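Local coordinates for protein triphenylmethane reductase (Citrobacter sp., PDB 2JL1) that reduces triphenylmethane dyes, probably by hydride transfer from NADPH, and binds NADP on a Rossmann-type domain of the NmrA-like family, at residues Phe1-Thr6 with Val67-Ile73; Asp53-Pro57 with Gln86-Val90; Phe228-Lys232 with Thr245-Ala250. All blocks are in the same frame, centred on the assembly; numbering follows the deposited sequence.

Contact 1: Phe1-Thr6 with Val67-Ile73; sequences FSIAVT and VSKLLFI
T6 OG1 and I73 N meet at the C-terminal end of the contact, where the threonine side chain adds a further bond beyond the backbone ladder. Its CB lies against L71 O, and two branches leave from there. The hydroxyl sits between the backbone N and the carbonyl carbon (chi1 79°), which turns OG1 toward segment 67-73; there it accepts a hydrogen bond from I73 N at 3.0 Å, somewhat bent at 153°. The same OG1 lies near the plane of the F72 ring, at its edge, and has a second partner in the hydroxyl of Y54. The methyl CG2 meets L70 CD1 at 3.7 Å, the two side chains crossing at about a right angle. Strands 3-5 and 69-72 are the first and fourth of the chain and run parallel as neighbours in the middle of a Rossmann-type sheet with the order 3-2-1-4-5-6-7. I3 is paired with K69, A4 with L70 and V5 with L71. The ladder runs from K69 N to S2 O, A4 N to K69 O (2.9 Å), L71 N to A4 O (2.7 Å) and T6 N to L71 O. The A4 methyl lies on the same face as L70 and touches L70 CD1 (4.0 Å) and V67 CG2. On the other face V5 CG1 reaches I73 CD1 at 3.8 Å, and V16 and L20 of helix 11-20 pack over this side. I3 and K69 run side by side there until the extended lysine carries NZ off to the carbonyl of L186. At the N-terminal end S68 N makes only a weak bond to S2 OG, 3.4 Å long, and the F1 ring rests obliquely against S68 CB.

Contact 2: Asp53-Pro57 with Gln86-Val90; sequences DYNQP and QHANV. With NAP (NADP nicotinamide-adenine-dinucleotide phosphate), chain B.
Y54 packs on V90 and Q86 of helix 80-96 while one face of its ring lies against the adenine of NADP. The tight part of the contact is here: Y54 CD1 comes to 3.4 Å from V90 CG2, which approaches the ring obliquely, and Y54 CB sits 3.7 Å from Q86 CB. The carbonyl O of Y54 accepts from N89 ND2 at 3.2 Å, a nearly straight bond (174°) lying in the amide plane of the asparagine. L60 of helix 57-63 packs on both Y54 and V90. The adenine C2A lies 3.4 Å above the plane of the Y54 ring, over its centre. With CG beside the backbone N (chi1 -49°), the tyrosine brings ring and main-chain amide to the same base, and Y54 N donates to the adenine N1A at 2.9 Å. At its far end the ring is held by the hydrogen bond of OH with T6. The loop belongs to the adenine-binding rim of the Rossmann-type fold, following strand 48-51. D53 to Q56 form a type I turn, and D53 OD1 closes an Asx turn by accepting from N55 N, which comes from above the carboxylate plane. D53 OD1 also takes a hydrogen bond from the adenine N6A at 3.1 Å, so D53 both shapes the loop and reads the amino group. The contact thins out at P57, exposed at the start of helix 57-63, which merely rests its CG 4.0 Å from N89 CG. N55 is another exposed residue, its side chain lying beside Q86 and the adenine. The outer flank of helix 80-96 turns to the second subunit, where V85 of that subunit packs on N89 and I84 of that subunit on A88.

Contact 3: Phe228-Lys232 with Thr245-Ala250; sequences FEEEK and TEITAA. Unlike the reference sequence in segment 245-250: T245 (reference Ala).
Two successive helices of the C-terminal half, 228-237 and 242-256, fold back on each other as a helical hairpin, and F228 and A249 meet where they pack. The short segments approach to 9.0 Å between axes at 142°, so they run roughly antiparallel but well splayed. A249 CB sits over one face of the F228 ring, shifted toward its rim, in a CH-pi contact 4.2 Å from the ring centroid. The ring reaches across because its CG stands opposite the backbone N (chi1 -175°). F228 CD1 also lies 3.6 Å from A249 O, a carbonyl that N164 binds through its side-chain amide. The same A249 methyl, CB, also touches E231 CG at 4.0 Å. At the ring edge, in its plane, E246 OE2 stands 3.7 Å from F228 CZ, while the carboxylate as a whole is turned 55° from the ring. The other oxygen of E246 belongs to a salt-bridge network: K232 runs alongside the glutamate, bends at its third torsion, and brings NZ to 3.1 Å from E246 OE1, nearly in line with the C-O bond. E229 OE1 grips the same NZ from within the first helix. The ammonium group thus lies between two acidic side chains whose mutual repulsion it probably offsets. A hydrogen bond from T245 OG1 to the K232 carbonyl is doubtful, since OG1 is too close to another atom of the model. T245, an alanine in the reference sequence, packs its CG2 3.7 Å from K232 CG, the two side chains crossing at about a right angle.

Contacts 1 and 2 interlock along the chain, in the order 1-6, 53-57, 67-73, 86-90, and their centres lie 15 Å apart. Strand 69-72 leads into helix 80-96, so a segment of each contact belongs to the same strand-helix unit, and F72 packs against H87 and V90 of that helix. The probable hydrogen bond of Y54 OH with I73 O further ties the adenine loop to the central strands. Contact 3 comes later, among C-terminal helices, with its centre about 37 Å from that of contact 1 and 31 Å from that of contact 2. The first two therefore belong to the cofactor-binding Rossmann-type part, and the third to a helical region away from the annotated sites.

Contact 1: Phe1-Thr6 with Val67-Ile73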
loop_
_atom_site.group_PDB
_atom_site.type_symbol
_atom_site.label_atom_id
_atom_site.label_comp_id
_atom_site.label_asym_id
_atom_site.label_seq_id
_atom_site.Cartn_x
_atom_site.Cartn_y
_atom_site.Cartn_z
ATOM N N PHE A 1 -4.945 -27.065 13.337
ATOM C CA PHE A 1 -4.975 -26.889 11.850
ATOM C C PHE A 1 -3.678 -26.330 11.210
ATOM O O PHE A 1 -2.684 -26.049 11.890
ATOM C CB PHE A 1 -6.205 -26.071 11.410
ATOM C CG PHE A 1 -6.844 -26.595 10.156
ATOM C CD1 PHE A 1 -7.863 -27.538 10.223
ATOM C CD2 PHE A 1 -6.402 -26.170 8.905
ATOM C CE1 PHE A 1 -8.436 -28.050 9.060
ATOM C CE2 PHE A 1 -6.965 -26.677 7.741
ATOM C CZ PHE A 1 -7.987 -27.610 7.812
ATOM N N SER A 2 -3.726 -26.160 9.889
ATOM C CA SER A 2 -2.542 -26.097 9.056
ATOM C C SER A 2 -1.837 -24.748 9.023
ATOM O O SER A 2 -2.462 -23.683 9.129
ATOM C CB SER A 2 -2.907 -26.488 7.629
ATOM O OG SER A 2 -3.845 -25.560 7.122
ATOM N N ILE A 3 -0.524 -24.832 8.851
ATOM C CA ILE A 3 0.344 -23.666 8.710
ATOM C C ILE A 3 1.019 -23.803 7.342
ATOM O O ILE A 3 1.636 -24.823 7.053
ATOM C CB ILE A 3 1.392 -23.607 9.836
ATOM C CG1 ILE A 3 0.703 -23.543 11.209
ATOM C CG2 ILE A 3 2.358 -22.416 9.612
ATOM C CD1 ILE A 3 1.621 -23.844 12.398
ATOM N N ALA A 4 0.838 -22.800 6.490
ATOM C CA ALA A 4 1.406 -22.793 5.157
ATOM C C ALA A 4 2.459 -21.704 5.088
ATOM O O ALA A 4 2.298 -20.639 5.699
ATOM C CB ALA A 4 0.341 -22.543 4.128
ATOM N N VAL A 5 3.527 -21.982 4.353
ATOM C CA VAL A 5 4.672 -21.070 4.244
ATOM C C VAL A 5 4.932 -20.888 2.772
ATOM O O VAL A 5 5.260 -21.861 2.075
ATOM C CB VAL A 5 5.926 -21.675 4.919
ATOM C CG1 VAL A 5 7.149 -20.736 4.835
ATOM C CG2 VAL A 5 5.644 -22.048 6.380
ATOM N N THR A 6 4.772 -19.665 2.281
ATOM C CA THR A 6 5.178 -19.344 0.904
ATOM C C THR A 6 6.695 -19.129 0.868
ATOM O O THR A 6 7.309 -19.032 1.912
ATOM C CB THR A 6 4.399 -18.139 0.323
ATOM O OG1 THR A 6 4.953 -16.907 0.820
ATOM C CG2 THR A 6 2.917 -18.242 0.702
ATOM N N VAL A 67 -6.274 -23.509 4.146
ATOM C CA VAL A 67 -5.226 -23.199 5.138
ATOM C C VAL A 67 -5.710 -22.236 6.223
ATOM O O VAL A 67 -6.377 -21.228 5.948
ATOM C CB VAL A 67 -3.804 -22.840 4.532
ATOM C CG1 VAL A 67 -3.580 -23.499 3.186
ATOM C CG2 VAL A 67 -3.577 -21.372 4.436
ATOM N N SER A 68 -5.399 -22.595 7.466
ATOM C CA SER A 68 -5.787 -21.834 8.635
ATOM C C SER A 68 -4.857 -20.635 8.846
ATOM O O SER A 68 -5.310 -19.494 8.888
ATOM C CB SER A 68 -5.771 -22.743 9.862
ATOM O OG SER A 68 -5.966 -21.986 11.039
ATOM N N LYS A 69 -3.557 -20.899 8.958
ATOM C CA LYS A 69 -2.563 -19.831 9.130
ATOM C C LYS A 69 -1.584 -19.759 7.960
ATOM O O LYS A 69 -0.954 -20.760 7.617
ATOM C CB LYS A 69 -1.762 -20.061 10.410
ATOM C CG LYS A 69 -2.546 -19.960 11.687
ATOM C CD LYS A 69 -1.755 -20.571 12.834
ATOM C CE LYS A 69 -2.237 -20.070 14.175
ATOM N NZ LYS A 69 -1.765 -20.988 15.250
ATOM N N LEU A 70 -1.412 -18.562 7.393
ATOM C CA LEU A 70 -0.517 -18.375 6.241
ATOM C C LEU A 70 0.669 -17.497 6.591
ATOM O O LEU A 70 0.492 -16.365 7.061
ATOM C CB LEU A 70 -1.270 -17.756 5.047
ATOM C CG LEU A 70 -0.422 -17.446 3.798
ATOM C CD1 LEU A 70 0.131 -18.719 3.149
ATOM C CD2 LEU A 70 -1.162 -16.568 2.777
ATOM N N LEU A 71 1.879 -18.008 6.365
ATOM C CA LEU A 71 3.062 -17.128 6.425
ATOM C C LEU A 71 3.403 -16.715 4.996
ATOM O O LEU A 71 3.883 -17.522 4.191
ATOM C CB LEU A 71 4.246 -17.777 7.137
ATOM C CG LEU A 71 5.515 -16.885 7.154
ATOM C CD1 LEU A 71 5.308 -15.599 8.009
ATOM C CD2 LEU A 71 6.726 -17.651 7.621
ATOM N N PHE A 72 3.125 -15.446 4.703
ATOM C CA PHE A 72 3.345 -14.848 3.414
ATOM C C PHE A 72 4.769 -14.256 3.493
ATOM O O PHE A 72 4.992 -13.257 4.162
ATOM C CB PHE A 72 2.258 -13.782 3.213
ATOM C CG PHE A 72 2.436 -12.907 1.993
ATOM C CD1 PHE A 72 3.410 -13.189 1.031
ATOM C CD2 PHE A 72 1.607 -11.805 1.806
ATOM C CE1 PHE A 72 3.584 -12.365 -0.082
ATOM C CE2 PHE A 72 1.759 -10.994 0.677
ATOM C CZ PHE A 72 2.779 -11.282 -0.254
ATOM N N ILE A 73 5.737 -14.923 2.868
ATOM C CA ILE A 73 7.111 -14.420 2.827
ATOM C C ILE A 73 7.216 -13.606 1.554
ATOM O O ILE A 73 6.820 -14.082 0.499
ATOM C CB ILE A 73 8.151 -15.577 2.856
ATOM C CG1 ILE A 73 8.088 -16.320 4.208
ATOM C CG2 ILE A 73 9.585 -15.051 2.488
ATOM C CD1 ILE A 73 9.067 -17.491 4.324
#

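Contact 2: Asp53-Pro57 with Gln86-Val90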
loop_
_atom_site.group_PDB
_atom_site.type_symbol
_atom_site.label_atom_id
_atom_site.label_comp_id
_atom_site.label_asym_id
_atom_site.label_seq_id
_atom_site.Cartn_x
_atom_site.Cartn_y
_atom_site.Cartn_z
ATOM N N ASP A 53 2.355 -19.928 -7.340
ATOM C CA ASP A 53 3.191 -18.952 -8.021
ATOM C C ASP A 53 2.513 -17.574 -7.956
ATOM O O ASP A 53 1.373 -17.438 -8.412
ATOM C CB ASP A 53 3.391 -19.403 -9.474
ATOM C CG ASP A 53 4.378 -18.519 -10.242
ATOM O OD1 ASP A 53 4.512 -17.308 -9.927
ATOM O OD2 ASP A 53 5.014 -19.052 -11.172
ATOM N N TYR A 54 3.209 -16.563 -7.410
ATOM C CA TYR A 54 2.624 -15.211 -7.202
ATOM C C TYR A 54 2.197 -14.534 -8.502
ATOM O O TYR A 54 1.453 -13.571 -8.486
ATOM C CB TYR A 54 3.568 -14.257 -6.460
ATOM C CG TYR A 54 4.198 -14.781 -5.205
ATOM C CD1 TYR A 54 3.590 -15.795 -4.446
ATOM C CD2 TYR A 54 5.416 -14.261 -4.769
ATOM C CE1 TYR A 54 4.192 -16.283 -3.298
ATOM C CE2 TYR A 54 6.022 -14.719 -3.614
ATOM C CZ TYR A 54 5.419 -15.736 -2.888
ATOM O OH TYR A 54 6.033 -16.178 -1.747
ATOM N N ASN A 55 2.701 -15.049 -9.617
ATOM C CA ASN A 55 2.301 -14.594 -10.945
ATOM C C ASN A 55 1.012 -15.265 -11.438
ATOM O O ASN A 55 0.469 -14.880 -12.482
ATOM C CB ASN A 55 3.434 -14.865 -11.939
ATOM C CG ASN A 55 4.676 -14.049 -11.648
ATOM O OD1 ASN A 55 5.798 -14.553 -11.731
ATOM N ND2 ASN A 55 4.481 -12.781 -11.309
ATOM N N GLN A 56 0.526 -16.257 -10.692
ATOM C CA GLN A 56 -0.596 -17.092 -11.132
ATOM C C GLN A 56 -1.714 -17.171 -10.084
ATOM O O GLN A 56 -1.732 -18.085 -9.260
ATOM C CB GLN A 56 -0.097 -18.504 -11.505
ATOM C CG GLN A 56 0.949 -18.541 -12.653
ATOM C CD GLN A 56 1.590 -19.921 -12.871
ATOM O OE1 GLN A 56 2.739 -20.017 -13.316
ATOM N NE2 GLN A 56 0.855 -20.987 -12.562
ATOM N N PRO A 57 -2.653 -16.207 -10.113
ATOM C CA PRO A 57 -3.779 -16.142 -9.165
ATOM C C PRO A 57 -4.523 -17.468 -8.927
ATOM O O PRO A 57 -4.888 -17.779 -7.783
ATOM C CB PRO A 57 -4.704 -15.107 -9.813
ATOM C CG PRO A 57 -3.747 -14.173 -10.492
ATOM C CD PRO A 57 -2.678 -15.072 -11.058
ATOM N N GLN A 86 2.355 -8.745 -7.575
ATOM C CA GLN A 86 2.455 -10.131 -7.088
ATOM C C GLN A 86 1.887 -10.246 -5.684
ATOM O O GLN A 86 1.069 -11.132 -5.389
ATOM C CB GLN A 86 3.908 -10.607 -7.106
ATOM C CG GLN A 86 4.456 -10.837 -8.521
ATOM C CD GLN A 86 5.913 -11.231 -8.512
ATOM O OE1 GLN A 86 6.613 -11.042 -7.515
ATOM N NE2 GLN A 86 6.385 -11.787 -9.622
ATOM N N HIS A 87 2.310 -9.327 -4.820
ATOM C CA HIS A 87 1.825 -9.289 -3.446
ATOM C C HIS A 87 0.323 -9.052 -3.402
ATOM O O HIS A 87 -0.363 -9.653 -2.602
ATOM C CB HIS A 87 2.572 -8.218 -2.639
ATOM C CG HIS A 87 3.974 -8.606 -2.253
ATOM N ND1 HIS A 87 4.658 -7.986 -1.234
ATOM C CD2 HIS A 87 4.812 -9.556 -2.743
ATOM C CE1 HIS A 87 5.855 -8.538 -1.106
ATOM N NE2 HIS A 87 5.968 -9.499 -2.003
ATOM N N ALA A 88 -0.201 -8.179 -4.258
ATOM C CA ALA A 88 -1.648 -7.946 -4.277
ATOM C C ALA A 88 -2.421 -9.215 -4.660
ATOM O O ALA A 88 -3.469 -9.489 -4.082
ATOM C CB ALA A 88 -2.027 -6.790 -5.191
ATOM N N ASN A 89 -1.895 -9.976 -5.627
ATOM C CA ASN A 89 -2.462 -11.280 -5.998
ATOM C C ASN A 89 -2.464 -12.250 -4.824
ATOM O O ASN A 89 -3.438 -12.984 -4.633
ATOM C CB ASN A 89 -1.677 -11.948 -7.136
ATOM C CG ASN A 89 -1.825 -11.253 -8.468
ATOM O OD1 ASN A 89 -2.795 -10.530 -8.735
ATOM N ND2 ASN A 89 -0.840 -11.499 -9.351
ATOM N N VAL A 90 -1.367 -12.277 -4.054
ATOM C CA VAL A 90 -1.280 -13.168 -2.886
ATOM C C VAL A 90 -2.379 -12.855 -1.865
ATOM O O VAL A 90 -3.111 -13.749 -1.422
ATOM C CB VAL A 90 0.117 -13.108 -2.210
ATOM C CG1 VAL A 90 0.113 -13.862 -0.891
ATOM C CG2 VAL A 90 1.172 -13.707 -3.144
HETATM P PA NAP B . 15.363 -16.202 -1.221
HETATM O O1A NAP B . 15.935 -15.480 -2.391
HETATM O O2A NAP B . 16.185 -17.316 -0.706
HETATM O O5B NAP B . 13.892 -16.734 -1.531
HETATM C C5B NAP B . 12.935 -16.028 -2.290
HETATM C C4B NAP B . 11.784 -17.009 -2.454
HETATM O O4B NAP B . 10.731 -16.433 -3.216
HETATM C C3B NAP B . 12.289 -18.241 -3.204
HETATM O O3B NAP B . 11.842 -19.403 -2.553
HETATM C C2B NAP B . 11.627 -18.143 -4.549
HETATM O O2B NAP B . 11.267 -19.404 -5.018
HETATM C C1B NAP B . 10.369 -17.373 -4.208
HETATM N N9A NAP B . 9.799 -16.791 -5.431
HETATM C C8A NAP B . 10.419 -16.007 -6.364
HETATM N N7A NAP B . 9.511 -15.710 -7.324
HETATM C C5A NAP B . 8.340 -16.316 -7.020
HETATM C C6A NAP B . 7.099 -16.355 -7.656
HETATM N N6A NAP B . 6.896 -15.713 -8.804
HETATM N N1A NAP B . 6.076 -17.071 -7.080
HETATM C C2A NAP B . 6.277 -17.753 -5.900
HETATM N N3A NAP B . 7.499 -17.707 -5.269
HETATM C C4A NAP B . 8.514 -17.002 -5.830
HETATM O O3 NAP B . 15.125 -15.093 -0.057
HETATM P PN NAP B . 15.343 -15.185 1.535
HETATM O O1N NAP B . 14.680 -16.420 1.986
HETATM O O2N NAP B . 16.783 -14.961 1.841
HETATM O O5D NAP B . 14.429 -13.927 2.069
HETATM C C5D NAP B . 13.014 -13.973 1.939
HETATM C C4D NAP B . 12.386 -12.666 1.440
HETATM O O4D NAP B . 12.824 -11.594 2.257
HETATM C C3D NAP B . 12.808 -12.307 0.014
HETATM O O3D NAP B . 11.944 -12.778 -0.990
HETATM C C2D NAP B . 12.881 -10.792 0.011
HETATM O O2D NAP B . 11.671 -10.154 -0.341
HETATM C C1D NAP B . 13.152 -10.464 1.463
HETATM N N1N NAP B . 14.561 -10.056 1.585
HETATM C C2N NAP B . 14.933 -9.476 2.756
HETATM C C3N NAP B . 16.213 -9.030 2.923
HETATM C C7N NAP B . 16.619 -8.385 4.178
HETATM O O7N NAP B . 18.004 -8.073 4.309
HETATM N N7N NAP B . 15.660 -8.106 5.069
HETATM C C4N NAP B . 17.176 -9.263 1.919
HETATM C C5N NAP B . 16.810 -9.935 0.780
HETATM C C6N NAP B . 15.468 -10.285 0.594
HETATM P P2B NAP B . 12.212 -20.242 -6.026
HETATM O O1X NAP B . 13.009 -21.219 -5.184
HETATM O O2X NAP B . 13.168 -19.349 -6.798
HETATM O O3X NAP B . 11.259 -20.950 -6.966
#

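Contact 3: Phe228-Lys232 with Thr245-Ala250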
loop_
_atom_site.group_PDB
_atom_site.type_symbol
_atom_site.label_atom_id
_atom_site.label_comp_id
_atom_site.label_asym_id
_atom_site.label_seq_id
_atom_site.Cartn_x
_atom_site.Cartn_y
_atom_site.Cartn_z
ATOM N N PHE A 228 30.472 5.793 -2.486
ATOM C CA PHE A 228 29.523 5.046 -3.290
ATOM C C PHE A 228 30.116 4.564 -4.627
ATOM O O PHE A 228 30.034 3.375 -4.966
ATOM C CB PHE A 228 28.294 5.907 -3.554
ATOM C CG PHE A 228 27.182 5.188 -4.279
ATOM C CD1 PHE A 228 26.197 4.509 -3.567
ATOM C CD2 PHE A 228 27.097 5.222 -5.670
ATOM C CE1 PHE A 228 25.153 3.855 -4.230
ATOM C CE2 PHE A 228 26.057 4.559 -6.336
ATOM C CZ PHE A 228 25.088 3.876 -5.609
ATOM N N GLU A 229 30.703 5.481 -5.383
ATOM C CA GLU A 229 31.211 5.147 -6.719
ATOM C C GLU A 229 32.486 4.295 -6.614
ATOM O O GLU A 229 32.686 3.370 -7.400
ATOM C CB GLU A 229 31.425 6.418 -7.567
ATOM C CG GLU A 229 30.940 6.338 -9.044
ATOM C CD GLU A 229 29.428 6.036 -9.217
ATOM O OE1 GLU A 229 29.115 4.955 -9.760
ATOM O OE2 GLU A 229 28.552 6.862 -8.827
ATOM N N GLU A 230 33.323 4.567 -5.620
ATOM C CA GLU A 230 34.464 3.696 -5.364
ATOM C C GLU A 230 34.019 2.274 -4.975
ATOM O O GLU A 230 34.614 1.299 -5.422
ATOM C CB GLU A 230 35.371 4.291 -4.305
ATOM C CG GLU A 230 36.170 5.504 -4.790
ATOM C CD GLU A 230 36.896 6.206 -3.663
ATOM O OE1 GLU A 230 36.349 6.308 -2.540
ATOM O OE2 GLU A 230 38.030 6.661 -3.903
ATOM N N GLU A 231 32.968 2.161 -4.167
ATOM C CA GLU A 231 32.418 0.846 -3.806
ATOM C C GLU A 231 31.939 0.051 -5.026
ATOM O O GLU A 231 32.371 -1.087 -5.227
ATOM C CB GLU A 231 31.288 0.965 -2.779
ATOM C CG GLU A 231 30.763 -0.400 -2.266
ATOM C CD GLU A 231 31.784 -1.169 -1.416
ATOM O OE1 GLU A 231 32.737 -0.555 -0.881
ATOM O OE2 GLU A 231 31.625 -2.393 -1.287
ATOM N N LYS A 232 31.048 0.656 -5.814
ATOM C CA LYS A 232 30.490 0.047 -7.030
ATOM C C LYS A 232 31.594 -0.532 -7.906
ATOM O O LYS A 232 31.495 -1.689 -8.345
ATOM C CB LYS A 232 29.648 1.066 -7.801
ATOM C CG LYS A 232 28.450 0.491 -8.555
ATOM C CD LYS A 232 27.318 1.522 -8.704
ATOM C CE LYS A 232 27.454 2.350 -9.990
ATOM N NZ LYS A 232 26.353 3.366 -10.201
ATOM N N THR A 245 26.201 -5.135 -7.623
ATOM C CA THR A 245 27.196 -4.240 -7.049
ATOM C C THR A 245 26.586 -2.869 -6.705
ATOM O O THR A 245 26.933 -2.240 -5.696
ATOM C CB THR A 245 28.410 -4.116 -7.971
ATOM O OG1 THR A 245 29.531 -3.675 -7.210
ATOM C CG2 THR A 245 28.161 -3.134 -9.082
ATOM N N GLU A 246 25.659 -2.443 -7.560
ATOM C CA GLU A 246 24.877 -1.237 -7.376
ATOM C C GLU A 246 23.943 -1.375 -6.181
ATOM O O GLU A 246 23.827 -0.437 -5.396
ATOM C CB GLU A 246 24.080 -0.932 -8.653
ATOM C CG GLU A 246 22.838 -0.088 -8.462
ATOM C CD GLU A 246 23.138 1.339 -8.072
ATOM O OE1 GLU A 246 24.107 1.912 -8.627
ATOM O OE2 GLU A 246 22.386 1.889 -7.221
ATOM N N ILE A 247 23.284 -2.531 -6.049
ATOM C CA ILE A 247 22.374 -2.789 -4.928
ATOM C C ILE A 247 23.135 -2.771 -3.588
ATOM O O ILE A 247 22.686 -2.190 -2.599
ATOM C CB ILE A 247 21.664 -4.176 -5.055
ATOM C CG1 ILE A 247 20.969 -4.352 -6.416
ATOM C CG2 ILE A 247 20.688 -4.400 -3.874
ATOM C CD1 ILE A 247 19.731 -3.483 -6.657
ATOM N N THR A 248 24.289 -3.416 -3.580
ATOM C CA THR A 248 25.120 -3.510 -2.393
ATOM C C THR A 248 25.613 -2.116 -1.961
ATOM O O THR A 248 25.501 -1.745 -0.787
ATOM C CB THR A 248 26.292 -4.452 -2.670
ATOM O OG1 THR A 248 25.761 -5.755 -2.977
ATOM C CG2 THR A 248 27.234 -4.544 -1.475
ATOM N N ALA A 249 26.160 -1.354 -2.909
ATOM C CA ALA A 249 26.586 0.020 -2.618
ATOM C C ALA A 249 25.408 0.852 -2.120
ATOM O O ALA A 249 25.597 1.739 -1.285
ATOM C CB ALA A 249 27.209 0.668 -3.825
ATOM N N ALA A 250 24.196 0.586 -2.624
ATOM C CA ALA A 250 23.053 1.404 -2.231
ATOM C C ALA A 250 22.640 1.078 -0.799
ATOM O O ALA A 250 22.197 1.957 -0.054
ATOM C CB ALA A 250 21.877 1.222 -3.193
#